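Local coordinates for microtubule-associated protein 1A/1B, light chain 3 (PDB 3W1Y) that is an ATG8-family autophagy protein with a ubiquitin-like fold that probably binds phosphatidylethanolamine, at residues K32-L37 against G124-S129. Residues are numbered along the deposited sequence; the frame is centred on the assembly and turned at random.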
# COMPACT_ATOMS: atom_id res chain seq x y z
N LYS A 32 21.52 -11.48 -6.02
CA LYS A 32 20.79 -10.27 -6.40
C LYS A 32 19.41 -10.20 -5.70
O LYS A 32 18.57 -9.38 -6.07
CB LYS A 32 20.66 -10.20 -7.93
CG LYS A 32 22.01 -9.98 -8.67
CD LYS A 32 21.82 -9.90 -10.20
CE LYS A 32 23.20 -9.80 -10.88
NZ LYS A 32 23.12 -9.47 -12.34
N HIS A 33 19.18 -11.05 -4.71
CA HIS A 33 17.95 -11.02 -3.96
C HIS A 33 18.15 -10.52 -2.53
O HIS A 33 19.21 -10.66 -1.95
CB HIS A 33 17.21 -12.37 -4.01
CG HIS A 33 16.70 -12.74 -5.38
ND1 HIS A 33 15.38 -13.02 -5.64
CD2 HIS A 33 17.34 -12.84 -6.56
CE1 HIS A 33 15.23 -13.29 -6.92
NE2 HIS A 33 16.41 -13.17 -7.51
N ILE A 34 17.09 -9.94 -1.99
CA ILE A 34 17.10 -9.32 -0.68
C ILE A 34 16.30 -10.22 0.27
O ILE A 34 15.12 -10.48 0.03
CB ILE A 34 16.47 -7.90 -0.76
CG1 ILE A 34 17.14 -7.06 -1.89
CG2 ILE A 34 16.45 -7.19 0.64
CD1 ILE A 34 18.72 -6.85 -1.75
N PRO A 35 16.96 -10.73 1.33
CA PRO A 35 16.21 -11.45 2.38
C PRO A 35 15.54 -10.49 3.36
O PRO A 35 16.18 -9.62 3.94
CB PRO A 35 17.27 -12.32 3.05
CG PRO A 35 18.59 -11.61 2.78
CD PRO A 35 18.42 -10.72 1.57
N ILE A 36 14.23 -10.69 3.55
CA ILE A 36 13.39 -9.78 4.28
C ILE A 36 12.67 -10.55 5.38
O ILE A 36 12.11 -11.63 5.15
CB ILE A 36 12.37 -9.12 3.33
CG1 ILE A 36 13.09 -8.43 2.17
CG2 ILE A 36 11.42 -8.14 4.10
CD1 ILE A 36 12.14 -7.97 1.03
N LEU A 37 12.71 -10.01 6.60
CA LEU A 37 12.01 -10.60 7.72
C LEU A 37 10.94 -9.60 8.15
O LEU A 37 11.28 -8.50 8.55
CB LEU A 37 13.02 -10.91 8.84
CG LEU A 37 12.64 -11.76 10.07
CD1 LEU A 37 11.57 -11.05 10.88
CD2 LEU A 37 12.20 -13.13 9.66
N GLY A 124 22.29 -9.85 8.12
CA GLY A 124 21.99 -10.02 6.71
C GLY A 124 20.55 -9.79 6.29
O GLY A 124 20.30 -9.60 5.10
N PHE A 125 19.61 -9.82 7.22
CA PHE A 125 18.19 -9.59 6.88
C PHE A 125 17.90 -8.11 6.80
O PHE A 125 18.53 -7.31 7.52
CB PHE A 125 17.22 -10.16 7.94
CG PHE A 125 16.95 -11.64 7.83
CD1 PHE A 125 17.53 -12.53 8.73
CD2 PHE A 125 16.06 -12.13 6.87
CE1 PHE A 125 17.27 -13.91 8.66
CE2 PHE A 125 15.79 -13.50 6.80
CZ PHE A 125 16.41 -14.39 7.70
N LEU A 126 16.94 -7.76 5.94
CA LEU A 126 16.24 -6.48 6.03
C LEU A 126 14.99 -6.70 6.91
O LEU A 126 14.12 -7.49 6.54
CB LEU A 126 15.82 -6.01 4.63
CG LEU A 126 15.09 -4.68 4.60
CD1 LEU A 126 15.93 -3.57 5.25
CD2 LEU A 126 14.66 -4.33 3.18
N TYR A 127 14.96 -6.06 8.09
CA TYR A 127 13.86 -6.18 9.02
C TYR A 127 12.76 -5.16 8.71
O TYR A 127 13.05 -3.99 8.47
CB TYR A 127 14.37 -6.04 10.46
CG TYR A 127 15.02 -7.32 10.93
CD1 TYR A 127 16.37 -7.55 10.70
CD2 TYR A 127 14.27 -8.32 11.55
CE1 TYR A 127 16.97 -8.74 11.10
CE2 TYR A 127 14.86 -9.50 11.96
CZ TYR A 127 16.21 -9.71 11.73
OH TYR A 127 16.81 -10.89 12.14
N VAL A 128 11.52 -5.62 8.68
CA VAL A 128 10.39 -4.79 8.31
C VAL A 128 9.22 -5.05 9.29
O VAL A 128 8.89 -6.22 9.60
CB VAL A 128 9.94 -5.05 6.84
CG1 VAL A 128 8.68 -4.27 6.51
CG2 VAL A 128 11.06 -4.74 5.83
N SER A 129 8.62 -3.97 9.78
CA SER A 129 7.39 -4.02 10.54
C SER A 129 6.25 -3.74 9.60
O SER A 129 6.32 -2.85 8.75
CB SER A 129 7.37 -2.97 11.64
OG SER A 129 8.51 -3.09 12.45
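Leu-37 lies against Phe-125 and Tyr-127 where strands 33-40 and 126-133 run parallel as the central pair of the ubiquitin-like sheet, whose strand order is 2-1-4-3. CG of Leu-37 comes 3.7 Å from CE2 of Tyr-127, meeting the ring obliquely, and its CB is 3.8 Å from CD2 of Phe-125. With CG anti to the backbone N (chi1 -169°), the leucine brings CD1, like CG, close to CD2 and CE2 of the tyrosine. CB of Pro-35 packs against the same Phe-125 CD2, 4.0 Å away. The side chains of Ile-36 and Leu-126 point to the other face, where CG2 of Ile-36 meets CG2 of Val-128 at 3.8 Å, and Ile-34 CG2 approaches CB of Leu-126.

Three backbone hydrogen bonds join 32-37 to 124-129, and Val-128 makes a further one with Glu-39. Leu-126 N donates to Pro-35 O almost straight (177°), in the carbonyl plane; Leu-37 brackets Tyr-127, its N donating to Leu-126 O at 2.9 Å and its O accepting from Val-128 N. CA-H groups of Phe-125, Ile-36 and Tyr-127 lean on the same three carbonyl oxygens.

Helix 16-29 meets Phe-125 through Glu-22 and Thr-23 and Tyr-127 through Arg-19, whereas helix 112-119 places Leu-112 against Ile-34 and Ile-36. Just before strand 126-133, Asp-123 bonds through OD1 to Phe-125 N and through OD2 to Tyr-127 OH. Pro-35 CG sits 3.5 Å from Gly-124 O, the carbonyl oxygen that is hydrogen-bonded to Tyr-116 OH.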